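Local structure of glypican-1 (Homo sapiens, 4YWT) at residues 58-63 with 245-250; 116-121 with 146-151; 250-255 with 268-273. The protein carries heparan sulfate chains at the cell surface, binds alpha-4 (V) collagen through them and takes part in Schwann cell myelination. The protein carries 3 engineered substitutions. All coordinates share one frame; numbering follows the deposited sequence.

Contact 1: 58-63 with 245-250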
ATOM      1  N   LEU A  58      37.269  12.138  22.195  1.00 78.90           N
ATOM      2  CA  LEU A  58      35.999  11.576  21.759  1.00 82.34           C
ATOM      3  C   LEU A  58      34.928  12.655  21.649  1.00 83.40           C
ATOM      4  O   LEU A  58      34.627  13.352  22.619  1.00 87.43           O
ATOM      5  CB  LEU A  58      35.544  10.489  22.736  1.00 77.76           C
ATOM      6  CG  LEU A  58      36.572   9.432  23.150  1.00 75.10           C
ATOM      7  CD1 LEU A  58      36.019   8.572  24.277  1.00 73.45           C
ATOM      8  CD2 LEU A  58      36.985   8.570  21.966  1.00 74.31           C
ATOM      9  N   ARG A  59      34.359  12.785  20.455  1.00 84.71           N
ATOM     10  CA  ARG A  59      33.237  13.686  20.224  1.00 83.83           C
ATOM     11  C   ARG A  59      31.899  13.055  20.600  1.00 77.48           C
ATOM     12  O   ARG A  59      30.999  13.737  21.088  1.00 77.35           O
ATOM     13  CB  ARG A  59      33.219  14.147  18.765  1.00 95.12           C
ATOM     14  CG  ARG A  59      34.435  14.980  18.374  1.00103.95           C
ATOM     15  CD  ARG A  59      34.386  16.384  18.980  1.00108.99           C
ATOM     16  NE  ARG A  59      33.308  17.200  18.423  1.00111.07           N
ATOM     17  CZ  ARG A  59      32.969  18.404  18.875  1.00111.44           C
ATOM     18  NH1 ARG A  59      33.623  18.944  19.895  1.00113.03           N
ATOM     19  NH2 ARG A  59      31.976  19.073  18.304  1.00111.57           N
ATOM     20  N   ILE A  60      31.773  11.752  20.364  1.00 68.06           N
ATOM     21  CA  ILE A  60      30.496  11.062  20.538  1.00 59.13           C
ATOM     22  C   ILE A  60      30.470  10.154  21.766  1.00 55.29           C
ATOM     23  O   ILE A  60      29.702  10.389  22.700  1.00 55.64           O
ATOM     24  CB  ILE A  60      30.139  10.222  19.296  1.00 57.37           C
ATOM     25  CG1 ILE A  60      30.133  11.099  18.043  1.00 55.33           C
ATOM     26  CG2 ILE A  60      28.791   9.541  19.480  1.00 52.19           C
ATOM     27  CD1 ILE A  60      30.321  10.328  16.757  1.00 49.61           C
ATOM     28  N   CYS A  61      31.294   9.109  21.748  1.00 55.12           N
ATOM     29  CA  CYS A  61      31.371   8.170  22.863  1.00 56.34           C
ATOM     30  C   CYS A  61      31.701   8.894  24.162  1.00 57.85           C
ATOM     31  O   CYS A  61      32.483   9.846  24.158  1.00 52.23           O
ATOM     32  CB  CYS A  61      32.416   7.086  22.586  1.00 51.43           C
ATOM     33  SG  CYS A  61      32.098   6.094  21.110  1.00 88.10           S
ATOM     34  N   PRO A  62      31.095   8.450  25.276  1.00 56.43           N
ATOM     35  CA  PRO A  62      31.350   9.046  26.591  1.00 59.46           C
ATOM     36  C   PRO A  62      32.839   9.074  26.894  1.00 63.89           C
ATOM     37  O   PRO A  62      33.518   8.066  26.698  1.00 65.96           O
ATOM     38  CB  PRO A  62      30.608   8.116  27.553  1.00 53.60           C
ATOM     39  CG  PRO A  62      29.531   7.512  26.728  1.00 48.49           C
ATOM     40  CD  PRO A  62      30.109   7.357  25.351  1.00 48.86           C
ATOM     41  N   GLN A  63      33.343  10.216  27.347  1.00 70.86           N
ATOM     42  CA  GLN A  63      34.778  10.370  27.518  1.00 77.25           C
ATOM     43  C   GLN A  63      35.289   9.531  28.683  1.00 78.44           C
ATOM     44  O   GLN A  63      34.822   9.643  29.816  1.00 82.19           O
ATOM     45  CB  GLN A  63      35.138  11.844  27.703  1.00 84.24           C
ATOM     46  CG  GLN A  63      35.303  12.575  26.376  1.00 89.54           C
ATOM     47  CD  GLN A  63      35.085  14.070  26.482  1.00 92.69           C
ATOM     48  OE1 GLN A  63      34.909  14.609  27.575  1.00 96.61           O
ATOM     49  NE2 GLN A  63      35.098  14.751  25.341  1.00 92.35           N
ATOM     50  N   CYS A 245      20.677  11.542  15.048  1.00 45.27           N
ATOM     51  CA  CYS A 245      20.457  10.114  14.878  1.00 45.29           C
ATOM     52  C   CYS A 245      21.774   9.396  14.627  1.00 40.65           C
ATOM     53  O   CYS A 245      22.005   8.319  15.163  1.00 39.25           O
ATOM     54  CB  CYS A 245      19.482   9.849  13.729  1.00 44.59           C
ATOM     55  SG  CYS A 245      19.047   8.106  13.516  1.00 72.16           S
ATOM     56  N   SER A 246      22.634  10.001  13.813  1.00 40.55           N
ATOM     57  CA  SER A 246      23.933   9.416  13.498  1.00 54.47           C
ATOM     58  C   SER A 246      24.780   9.231  14.758  1.00 50.38           C
ATOM     59  O   SER A 246      25.325   8.149  15.000  1.00 50.15           O
ATOM     60  CB  SER A 246      24.676  10.288  12.484  1.00 52.37           C
ATOM     61  OG  SER A 246      25.805   9.613  11.960  1.00 59.04           O
ATOM     62  N   ARG A 247      24.877  10.287  15.564  1.00 46.46           N
ATOM     63  CA  ARG A 247      25.636  10.228  16.809  1.00 52.27           C
ATOM     64  C   ARG A 247      25.041   9.218  17.786  1.00 51.63           C
ATOM     65  O   ARG A 247      25.770   8.465  18.435  1.00 46.27           O
ATOM     66  CB  ARG A 247      25.700  11.604  17.474  1.00 58.61           C
ATOM     67  CG  ARG A 247      26.518  12.636  16.718  1.00 67.55           C
ATOM     68  CD  ARG A 247      26.611  13.945  17.494  1.00 72.52           C
ATOM     69  NE  ARG A 247      25.304  14.425  17.937  1.00 77.28           N
ATOM     70  CZ  ARG A 247      24.862  14.342  19.188  1.00 80.82           C
ATOM     71  NH1 ARG A 247      25.622  13.791  20.124  1.00 81.06           N
ATOM     72  NH2 ARG A 247      23.661  14.802  19.504  1.00 80.98           N
ATOM     73  N   ALA A 248      23.714   9.208  17.890  1.00 44.20           N
ATOM     74  CA  ALA A 248      23.033   8.297  18.804  1.00 45.92           C
ATOM     75  C   ALA A 248      23.226   6.839  18.394  1.00 43.56           C
ATOM     76  O   ALA A 248      23.299   5.949  19.242  1.00 42.29           O
ATOM     77  CB  ALA A 248      21.558   8.632  18.879  1.00 39.14           C
ATOM     78  N   VAL A 249      23.306   6.603  17.088  1.00 43.15           N
ATOM     79  CA  VAL A 249      23.510   5.262  16.557  1.00 40.18           C
ATOM     80  C   VAL A 249      24.955   4.830  16.769  1.00 49.42           C
ATOM     81  O   VAL A 249      25.219   3.677  17.113  1.00 48.78           O
ATOM     82  CB  VAL A 249      23.145   5.185  15.059  1.00 48.97           C
ATOM     83  CG1 VAL A 249      23.699   3.917  14.426  1.00 50.19           C
ATOM     84  CG2 VAL A 249      21.638   5.248  14.886  1.00 38.20           C
ATOM     85  N   MET A 250      25.888   5.758  16.573  1.00 50.56           N
ATOM     86  CA  MET A 250      27.289   5.485  16.875  1.00 44.53           C
ATOM     87  C   MET A 250      27.447   5.108  18.344  1.00 44.68           C
ATOM     88  O   MET A 250      28.152   4.155  18.678  1.00 45.51           O
ATOM     89  CB  MET A 250      28.170   6.691  16.544  1.00 47.12           C
ATOM     90  CG  MET A 250      29.582   6.584  17.103  1.00 50.09           C
ATOM     91  SD  MET A 250      30.404   5.055  16.610  1.00 54.07           S
ATOM     92  CE  MET A 250      31.826   5.062  17.698  1.00 54.22           C
TER

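Contact 2: 116-121 with 146-151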
ATOM      1  N   ASP A 116     -12.339 -10.483 -20.515  1.00 36.89           N
ATOM      2  CA  ASP A 116     -12.837 -11.846 -20.646  1.00 32.95           C
ATOM      3  C   ASP A 116     -14.350 -11.838 -20.767  1.00 37.68           C
ATOM      4  O   ASP A 116     -14.929 -12.653 -21.486  1.00 35.97           O
ATOM      5  CB  ASP A 116     -12.407 -12.696 -19.450  1.00 40.13           C
ATOM      6  CG  ASP A 116     -12.293 -14.169 -19.788  1.00 53.98           C
ATOM      7  OD1 ASP A 116     -11.233 -14.577 -20.307  1.00 56.35           O
ATOM      8  OD2 ASP A 116     -13.260 -14.917 -19.531  1.00 59.05           O
ATOM      9  N   SER A 117     -14.991 -10.922 -20.047  1.00 36.21           N
ATOM     10  CA  SER A 117     -16.427 -10.734 -20.193  1.00 33.95           C
ATOM     11  C   SER A 117     -16.742 -10.352 -21.636  1.00 32.24           C
ATOM     12  O   SER A 117     -17.642 -10.926 -22.264  1.00 27.69           O
ATOM     13  CB  SER A 117     -16.941  -9.666 -19.227  1.00 33.83           C
ATOM     14  OG  SER A 117     -18.352  -9.720 -19.116  1.00 37.79           O
ATOM     15  N   GLU A 118     -15.978  -9.399 -22.165  1.00 33.82           N
ATOM     16  CA  GLU A 118     -16.189  -8.951 -23.541  1.00 33.08           C
ATOM     17  C   GLU A 118     -15.977 -10.078 -24.559  1.00 34.06           C
ATOM     18  O   GLU A 118     -16.769 -10.236 -25.491  1.00 35.92           O
ATOM     19  CB  GLU A 118     -15.272  -7.771 -23.871  1.00 31.39           C
ATOM     20  CG  GLU A 118     -15.666  -7.031 -25.143  1.00 30.96           C
ATOM     21  CD  GLU A 118     -14.732  -5.883 -25.471  1.00 42.96           C
ATOM     22  OE1 GLU A 118     -13.754  -5.674 -24.721  1.00 45.48           O
ATOM     23  OE2 GLU A 118     -14.979  -5.185 -26.478  1.00 44.22           O
ATOM     24  N   ARG A 119     -14.916 -10.860 -24.379  1.00 36.49           N
ATOM     25  CA  ARG A 119     -14.624 -11.969 -25.286  1.00 36.68           C
ATOM     26  C   ARG A 119     -15.708 -13.042 -25.226  1.00 34.92           C
ATOM     27  O   ARG A 119     -16.109 -13.595 -26.254  1.00 34.58           O
ATOM     28  CB  ARG A 119     -13.262 -12.586 -24.967  1.00 38.06           C
ATOM     29  CG  ARG A 119     -12.083 -11.807 -25.527  1.00 48.70           C
ATOM     30  CD  ARG A 119     -10.774 -12.555 -25.324  1.00 54.54           C
ATOM     31  NE  ARG A 119      -9.752 -11.713 -24.708  1.00 60.50           N
ATOM     32  CZ  ARG A 119      -9.418 -11.764 -23.423  1.00 63.18           C
ATOM     33  NH1 ARG A 119     -10.022 -12.622 -22.610  1.00 64.15           N
ATOM     34  NH2 ARG A 119      -8.477 -10.959 -22.949  1.00 63.51           N
ATOM     35  N   THR A 120     -16.174 -13.330 -24.015  1.00 33.76           N
ATOM     36  CA  THR A 120     -17.253 -14.289 -23.815  1.00 37.62           C
ATOM     37  C   THR A 120     -18.514 -13.825 -24.532  1.00 42.99           C
ATOM     38  O   THR A 120     -19.200 -14.617 -25.188  1.00 49.00           O
ATOM     39  CB  THR A 120     -17.557 -14.499 -22.319  1.00 34.00           C
ATOM     40  OG1 THR A 120     -16.351 -14.844 -21.628  1.00 41.27           O
ATOM     41  CG2 THR A 120     -18.584 -15.606 -22.130  1.00 30.15           C
ATOM     42  N   LEU A 121     -18.809 -12.533 -24.409  1.00 40.71           N
ATOM     43  CA  LEU A 121     -19.946 -11.951 -25.110  1.00 40.58           C
ATOM     44  C   LEU A 121     -19.795 -12.125 -26.619  1.00 39.40           C
ATOM     45  O   LEU A 121     -20.690 -12.650 -27.279  1.00 37.09           O
ATOM     46  CB  LEU A 121     -20.098 -10.469 -24.756  1.00 41.92           C
ATOM     47  CG  LEU A 121     -21.215  -9.694 -25.465  1.00 40.12           C
ATOM     48  CD1 LEU A 121     -21.879  -8.731 -24.497  1.00 44.03           C
ATOM     49  CD2 LEU A 121     -20.681  -8.938 -26.672  1.00 38.41           C
ATOM     50  N   GLU A 146     -16.216   2.133 -22.713  1.00 42.16           N
ATOM     51  CA  GLU A 146     -16.637   3.134 -21.737  1.00 42.80           C
ATOM     52  C   GLU A 146     -16.401   2.653 -20.310  1.00 36.92           C
ATOM     53  O   GLU A 146     -15.916   3.409 -19.465  1.00 29.66           O
ATOM     54  CB  GLU A 146     -18.114   3.490 -21.934  1.00 50.98           C
ATOM     55  CG  GLU A 146     -18.378   4.451 -23.084  1.00 63.31           C
ATOM     56  CD  GLU A 146     -18.220   5.904 -22.676  1.00 69.35           C
ATOM     57  OE1 GLU A 146     -19.089   6.416 -21.940  1.00 74.70           O
ATOM     58  OE2 GLU A 146     -17.224   6.535 -23.085  1.00 73.58           O
ATOM     59  N   LEU A 147     -16.753   1.397 -20.043  1.00 30.57           N
ATOM     60  CA  LEU A 147     -16.496   0.785 -18.743  1.00 28.19           C
ATOM     61  C   LEU A 147     -15.005   0.792 -18.429  1.00 32.66           C
ATOM     62  O   LEU A 147     -14.592   1.030 -17.292  1.00 36.36           O
ATOM     63  CB  LEU A 147     -17.025  -0.650 -18.706  1.00 33.31           C
ATOM     64  CG  LEU A 147     -18.530  -0.869 -18.550  1.00 31.75           C
ATOM     65  CD1 LEU A 147     -18.854  -2.350 -18.641  1.00 32.54           C
ATOM     66  CD2 LEU A 147     -19.004  -0.309 -17.225  1.00 30.99           C
ATOM     67  N   ARG A 148     -14.205   0.531 -19.457  1.00 39.40           N
ATOM     68  CA  ARG A 148     -12.755   0.470 -19.330  1.00 42.42           C
ATOM     69  C   ARG A 148     -12.184   1.840 -18.961  1.00 40.87           C
ATOM     70  O   ARG A 148     -11.404   1.968 -18.009  1.00 39.36           O
ATOM     71  CB  ARG A 148     -12.150  -0.047 -20.638  1.00 39.46           C
ATOM     72  CG  ARG A 148     -10.740  -0.584 -20.531  1.00 41.06           C
ATOM     73  CD  ARG A 148     -10.411  -1.440 -21.745  1.00 36.76           C
ATOM     74  NE  ARG A 148     -11.155  -2.698 -21.739  1.00 41.11           N
ATOM     75  CZ  ARG A 148     -11.826  -3.180 -22.780  1.00 40.39           C
ATOM     76  NH1 ARG A 148     -11.857  -2.507 -23.923  1.00 39.70           N
ATOM     77  NH2 ARG A 148     -12.472  -4.335 -22.678  1.00 36.73           N
ATOM     78  N   LEU A 149     -12.587   2.861 -19.714  1.00 42.82           N
ATOM     79  CA  LEU A 149     -12.207   4.240 -19.415  1.00 44.11           C
ATOM     80  C   LEU A 149     -12.633   4.639 -18.007  1.00 41.02           C
ATOM     81  O   LEU A 149     -11.902   5.328 -17.296  1.00 33.50           O
ATOM     82  CB  LEU A 149     -12.825   5.201 -20.430  1.00 43.38           C
ATOM     83  CG  LEU A 149     -12.051   5.441 -21.725  1.00 49.75           C
ATOM     84  CD1 LEU A 149     -12.924   6.164 -22.736  1.00 47.21           C
ATOM     85  CD2 LEU A 149     -10.787   6.234 -21.442  1.00 46.70           C
ATOM     86  N   TYR A 150     -13.825   4.198 -17.619  1.00 38.80           N
ATOM     87  CA  TYR A 150     -14.362   4.478 -16.293  1.00 39.16           C
ATOM     88  C   TYR A 150     -13.511   3.846 -15.200  1.00 41.87           C
ATOM     89  O   TYR A 150     -13.305   4.442 -14.144  1.00 43.51           O
ATOM     90  CB  TYR A 150     -15.803   3.979 -16.190  1.00 43.90           C
ATOM     91  CG  TYR A 150     -16.482   4.330 -14.887  1.00 47.78           C
ATOM     92  CD1 TYR A 150     -16.774   5.649 -14.570  1.00 50.71           C
ATOM     93  CD2 TYR A 150     -16.836   3.343 -13.979  1.00 53.22           C
ATOM     94  CE1 TYR A 150     -17.396   5.973 -13.382  1.00 54.99           C
ATOM     95  CE2 TYR A 150     -17.460   3.660 -12.787  1.00 59.09           C
ATOM     96  CZ  TYR A 150     -17.738   4.979 -12.495  1.00 62.37           C
ATOM     97  OH  TYR A 150     -18.358   5.309 -11.313  1.00 65.67           O
ATOM     98  N   TYR A 151     -13.021   2.637 -15.457  1.00 39.29           N
ATOM     99  CA  TYR A 151     -12.148   1.963 -14.505  1.00 45.71           C
ATOM    100  C   TYR A 151     -10.798   2.661 -14.415  1.00 43.83           C
ATOM    101  O   TYR A 151     -10.248   2.818 -13.327  1.00 45.09           O
ATOM    102  CB  TYR A 151     -11.939   0.493 -14.883  1.00 38.48           C
ATOM    103  CG  TYR A 151     -10.793  -0.154 -14.130  1.00 33.62           C
ATOM    104  CD1 TYR A 151     -10.955  -0.587 -12.820  1.00 29.09           C
ATOM    105  CD2 TYR A 151      -9.548  -0.321 -14.725  1.00 29.49           C
ATOM    106  CE1 TYR A 151      -9.913  -1.172 -12.126  1.00 25.05           C
ATOM    107  CE2 TYR A 151      -8.499  -0.903 -14.039  1.00 28.14           C
ATOM    108  CZ  TYR A 151      -8.687  -1.327 -12.739  1.00 31.03           C
ATOM    109  OH  TYR A 151      -7.646  -1.907 -12.051  1.00 25.20           O
TER
HETATM  110  O   HOH W   1     -14.104  -2.692 -26.057  1.00 25.06           O

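Contact 3: 250-255 with 268-273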
ATOM      1  N   MET A 250      25.888   5.758  16.573  1.00 50.56           N
ATOM      2  CA  MET A 250      27.289   5.485  16.875  1.00 44.53           C
ATOM      3  C   MET A 250      27.447   5.108  18.344  1.00 44.68           C
ATOM      4  O   MET A 250      28.152   4.155  18.678  1.00 45.51           O
ATOM      5  CB  MET A 250      28.170   6.691  16.544  1.00 47.12           C
ATOM      6  CG  MET A 250      29.582   6.584  17.103  1.00 50.09           C
ATOM      7  SD  MET A 250      30.404   5.055  16.610  1.00 54.07           S
ATOM      8  CE  MET A 250      31.826   5.062  17.698  1.00 54.22           C
ATOM      9  N   LYS A 251      26.778   5.856  19.215  1.00 44.00           N
ATOM     10  CA  LYS A 251      26.801   5.574  20.644  1.00 50.15           C
ATOM     11  C   LYS A 251      26.176   4.215  20.935  1.00 46.94           C
ATOM     12  O   LYS A 251      26.645   3.470  21.795  1.00 50.30           O
ATOM     13  CB  LYS A 251      26.068   6.672  21.416  1.00 49.03           C
ATOM     14  CG  LYS A 251      26.128   6.522  22.929  1.00 54.39           C
ATOM     15  CD  LYS A 251      25.977   7.869  23.621  1.00 53.13           C
ATOM     16  CE  LYS A 251      26.150   7.744  25.127  1.00 57.07           C
ATOM     17  NZ  LYS A 251      25.014   7.023  25.766  1.00 58.52           N
ATOM     18  N   LEU A 252      25.116   3.900  20.199  1.00 42.11           N
ATOM     19  CA  LEU A 252      24.391   2.649  20.371  1.00 41.40           C
ATOM     20  C   LEU A 252      25.223   1.422  20.009  1.00 42.36           C
ATOM     21  O   LEU A 252      25.226   0.428  20.735  1.00 42.64           O
ATOM     22  CB  LEU A 252      23.116   2.664  19.524  1.00 39.96           C
ATOM     23  CG  LEU A 252      22.298   1.371  19.517  1.00 39.27           C
ATOM     24  CD1 LEU A 252      21.654   1.148  20.874  1.00 38.96           C
ATOM     25  CD2 LEU A 252      21.250   1.390  18.411  1.00 38.55           C
ATOM     26  N   VAL A 253      25.930   1.498  18.887  1.00 43.02           N
ATOM     27  CA  VAL A 253      26.554   0.316  18.303  1.00 56.52           C
ATOM     28  C   VAL A 253      28.027   0.133  18.673  1.00 60.36           C
ATOM     29  O   VAL A 253      28.404  -0.900  19.227  1.00 63.54           O
ATOM     30  CB  VAL A 253      26.442   0.342  16.765  1.00 52.14           C
ATOM     31  CG1 VAL A 253      27.058  -0.911  16.167  1.00 54.48           C
ATOM     32  CG2 VAL A 253      24.987   0.475  16.340  1.00 49.41           C
ATOM     33  N   TYR A 254      28.854   1.128  18.369  1.00 53.75           N
ATOM     34  CA  TYR A 254      30.301   0.945  18.434  1.00 53.70           C
ATOM     35  C   TYR A 254      30.985   1.635  19.609  1.00 57.68           C
ATOM     36  O   TYR A 254      32.201   1.536  19.762  1.00 57.86           O
ATOM     37  CB  TYR A 254      30.934   1.420  17.126  1.00 52.89           C
ATOM     38  CG  TYR A 254      30.555   0.562  15.943  1.00 53.63           C
ATOM     39  CD1 TYR A 254      30.683  -0.820  15.998  1.00 56.57           C
ATOM     40  CD2 TYR A 254      30.049   1.129  14.782  1.00 50.11           C
ATOM     41  CE1 TYR A 254      30.331  -1.613  14.923  1.00 54.79           C
ATOM     42  CE2 TYR A 254      29.694   0.344  13.702  1.00 49.66           C
ATOM     43  CZ  TYR A 254      29.835  -1.026  13.778  1.00 52.24           C
ATOM     44  OH  TYR A 254      29.482  -1.810  12.705  1.00 56.54           O
ATOM     45  N   CYS A 255      30.217   2.330  20.442  1.00 58.20           N
ATOM     46  CA  CYS A 255      30.792   2.936  21.637  1.00 49.08           C
ATOM     47  C   CYS A 255      31.096   1.869  22.683  1.00 49.71           C
ATOM     48  O   CYS A 255      31.919   2.079  23.575  1.00 50.87           O
ATOM     49  CB  CYS A 255      29.864   4.004  22.215  1.00 47.88           C
ATOM     50  SG  CYS A 255      30.165   5.660  21.556  1.00 76.22           S
ATOM     51  N   PRO A 268      17.862  -4.065  24.317  1.00 43.90           N
ATOM     52  CA  PRO A 268      16.685  -3.907  23.453  1.00 42.61           C
ATOM     53  C   PRO A 268      15.963  -2.568  23.622  1.00 46.91           C
ATOM     54  O   PRO A 268      15.693  -1.900  22.623  1.00 45.55           O
ATOM     55  CB  PRO A 268      15.787  -5.065  23.887  1.00 46.52           C
ATOM     56  CG  PRO A 268      16.749  -6.124  24.304  1.00 47.87           C
ATOM     57  CD  PRO A 268      17.899  -5.396  24.952  1.00 44.19           C
ATOM     58  N   ASP A 269      15.663  -2.181  24.859  1.00 46.87           N
ATOM     59  CA  ASP A 269      14.947  -0.932  25.118  1.00 47.04           C
ATOM     60  C   ASP A 269      15.790   0.291  24.758  1.00 47.76           C
ATOM     61  O   ASP A 269      15.262   1.315  24.321  1.00 42.26           O
ATOM     62  CB  ASP A 269      14.511  -0.862  26.583  1.00 47.45           C
ATOM     63  CG  ASP A 269      13.383  -1.827  26.903  1.00 49.29           C
ATOM     64  OD1 ASP A 269      12.775  -2.366  25.954  1.00 53.96           O
ATOM     65  OD2 ASP A 269      13.098  -2.040  28.101  1.00 52.87           O
ATOM     66  N   TYR A 270      17.098   0.175  24.952  1.00 45.46           N
ATOM     67  CA  TYR A 270      18.044   1.215  24.561  1.00 50.40           C
ATOM     68  C   TYR A 270      17.975   1.435  23.048  1.00 41.18           C
ATOM     69  O   TYR A 270      17.701   2.545  22.571  1.00 36.10           O
ATOM     70  CB  TYR A 270      19.460   0.821  24.999  1.00 46.03           C
ATOM     71  CG  TYR A 270      20.558   1.797  24.634  1.00 45.91           C
ATOM     72  CD1 TYR A 270      20.297   3.153  24.477  1.00 46.97           C
ATOM     73  CD2 TYR A 270      21.863   1.356  24.450  1.00 40.29           C
ATOM     74  CE1 TYR A 270      21.305   4.039  24.141  1.00 46.62           C
ATOM     75  CE2 TYR A 270      22.875   2.233  24.115  1.00 40.80           C
ATOM     76  CZ  TYR A 270      22.591   3.573  23.963  1.00 45.08           C
ATOM     77  OH  TYR A 270      23.599   4.448  23.628  1.00 44.12           O
ATOM     78  N   CYS A 271      18.218   0.357  22.308  1.00 36.63           N
ATOM     79  CA  CYS A 271      18.126   0.354  20.852  1.00 40.79           C
ATOM     80  C   CYS A 271      16.792   0.922  20.374  1.00 34.90           C
ATOM     81  O   CYS A 271      16.738   1.689  19.409  1.00 34.51           O
ATOM     82  CB  CYS A 271      18.315  -1.070  20.322  1.00 36.40           C
ATOM     83  SG  CYS A 271      18.229  -1.248  18.526  1.00 59.07           S
ATOM     84  N   ARG A 272      15.721   0.547  21.066  1.00 34.44           N
ATOM     85  CA  ARG A 272      14.382   0.968  20.684  1.00 42.55           C
ATOM     86  C   ARG A 272      14.156   2.455  20.921  1.00 33.27           C
ATOM     87  O   ARG A 272      13.502   3.113  20.120  1.00 34.59           O
ATOM     88  CB  ARG A 272      13.332   0.150  21.432  1.00 48.02           C
ATOM     89  CG  ARG A 272      12.717  -0.946  20.583  1.00 48.31           C
ATOM     90  CD  ARG A 272      12.220  -2.098  21.432  1.00 55.67           C
ATOM     91  NE  ARG A 272      12.740  -3.375  20.952  1.00 64.18           N
ATOM     92  CZ  ARG A 272      12.620  -4.524  21.608  1.00 70.41           C
ATOM     93  NH1 ARG A 272      13.124  -5.637  21.095  1.00 74.93           N
ATOM     94  NH2 ARG A 272      11.997  -4.560  22.777  1.00 72.57           N
ATOM     95  N   ASN A 273      14.692   2.986  22.015  1.00 33.96           N
ATOM     96  CA  ASN A 273      14.599   4.422  22.251  1.00 34.05           C
ATOM     97  C   ASN A 273      15.405   5.190  21.216  1.00 34.23           C
ATOM     98  O   ASN A 273      14.956   6.224  20.704  1.00 33.96           O
ATOM     99  CB  ASN A 273      15.064   4.777  23.662  1.00 34.89           C
ATOM    100  CG  ASN A 273      13.917   4.841  24.649  1.00 35.38           C
ATOM    101  OD1 ASN A 273      12.781   4.509  24.314  1.00 37.34           O
ATOM    102  ND2 ASN A 273      14.205   5.275  25.868  1.00 35.48           N
TER

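Contact 1: 58-63 with 245-250
The flat peptide carbonyl of Arg-247 meets Ile-60: the methyl CG2 of Ile-60 lies 3.4 Å from Arg-247 O. The other flat group of this arginine, its guanidinium, pairs with Glu-244 on its own helix, and the part of the side chain nearest Ile-60 is the aliphatic stem, with Arg-247 CG 4.1 Å from Ile-60 CG1. On the loop side, the amide of Gln-63 closes 58-63 on itself. Its NE2 donates to Leu-58 O over 3.1 Å, lying in the carbonyl plane.

Ile-60 is the residue that docks. With CG2 anti to its backbone N and CG1 turned beside that N (chi1 -56°), both branches face the helix, and Met-250 CG sits 3.8 Å from Ile-60 CD1 and 3.9 Å from Ile-60 CG2. Beyond CG the methionine bends (chi2 54°) and then runs on extended, which carries its methyl CE to 3.6 Å from Cys-61 SG. No hydrogen bond crosses the interface; the side chains meet by apolar packing. The loop backbone is held by Glu-73 of helix 70-129, whose OE1 takes Arg-59 N while OE2 takes both Ile-60 N and Cys-61 N. Cys-61 is also disulfide-bonded to Cys-255, just past the end of helix 243-253. The disulfide-pinned loop docked on this helix belongs to the cysteine-rich lobe of the glypican fold.

Contact 2: 116-121 with 146-151
Glu-118 and Arg-148 form a salt bridge between two antiparallel helices of the elongated, mainly helical glypican fold, 70-129 and 137-152. Arg-148 NH2 donates to Glu-118 OE1 over 2.8 Å with an N-H...O angle of 168°. The oxygen lies almost exactly in the guanidinium plane and is met nearly along its C-O axis. Carboxylate and guanidinium planes are only 22° apart, but the second oxygen does not pair directly with the second nitrogen. A water takes that place, donating to Glu-118 OE2 at 2.7 Å and accepting from Arg-148 NH1 at 3.1 Å, so a direct bond and a water-mediated one together resist rotation of either group.

Both side chains have to reach, since the nearest CA atoms, those of Glu-118 and Leu-147, are 10.9 Å apart. Glu-118 spans its share fully stretched, CG anti to the backbone N and the chain straight from there on. Arg-148 instead turns at chi3 (-70°), bringing its guanidinium round to meet the acid at its edge.

Outward from the pair, Arg-148 packs on Leu-114 and on Asn-115, an experimentally established N-glycosylation site. The side chain of Arg-148 is about 4 Å from the bound N-acetylglucosamine (NAG) at that site. Ser-117 OG is hydrogen-bonded to Tyr-144 OH of helix 137-152 and to His-317 ND1 of helix 316-328. Within its own helix Asp-116 O has two donors, Thr-120 N and Thr-120 OG1, which approach from opposite faces of the carbonyl plane, the hydroxyl at 2.6 Å.

Contact 3: 250-255 with 268-273
Tyr-270 is the first residue of 268-273 to meet 250-255, and it does so with a face of its ring. Leu-252 CD1 lies over that face, 3.8 Å from the ring centroid and 20° off the normal, a CH-pi contact in which the methyl is shifted toward the rim at CD2 and CE2. The two side chains run past each other in opposite directions, the leucine reaching toward helix 268-278 as the tyrosine reaches toward helix 243-253. With its CG anti to the backbone N (chi1 179°), Tyr-270 projects its ring straight across the gap, and the hydroxyl ends up alongside Lys-251. There Tyr-270 OH is 3.3 Å from Lys-251 CG, and the lysine chain crosses the tyrosine at about a right angle. A bend at chi4 (-70°) folds the ammonium back, so that Lys-251 NZ is 3.6 Å from Tyr-270 OH.

Cys-271 follows, with its CA the closest to that of Leu-252, 6.7 Å away. Leu-252 is forked over it: CD1 touches Cys-271 CA at 3.6 Å, and CD2 lies 4.0 Å from Cys-271 SG. One leucine thus fills the angle between the tyrosine ring and the cysteine backbone.

Around this buried contact, the disulfide from Cys-271 to Cys-400 ties helix 268-278 to helix 391-404, and the Tyr-270 ring meets that of Tyr-423. Asn-273 bonds to the backbone at Glu-426 and Met-428. On the partner helix, Lys-251 O accepts from Trp-415 NE1 of strand 414-415, while Tyr-254 packs against helix 70-129.

Contacts 1 and 3 are neighbours, their centres about 10 Å apart. They share Met-250 and helix 243-253, which takes the 58-63 loop in one and helix 268-278 in the other; the Cys-61 to Cys-255 disulfide joins them directly. Contact 2 lies on the opposite side of the chain's centre, about 61 Å from contact 1 and 56 Å from contact 3, centre to centre. Along the chain it is nested in the long loop that contact 1 closes, and contact 3 follows both. Helix 70-129 spans the distance, holding the 58-63 loop near its start and supplying 116-121 far along, so one helix links the disulfide-rich end to the glycosylated helical region.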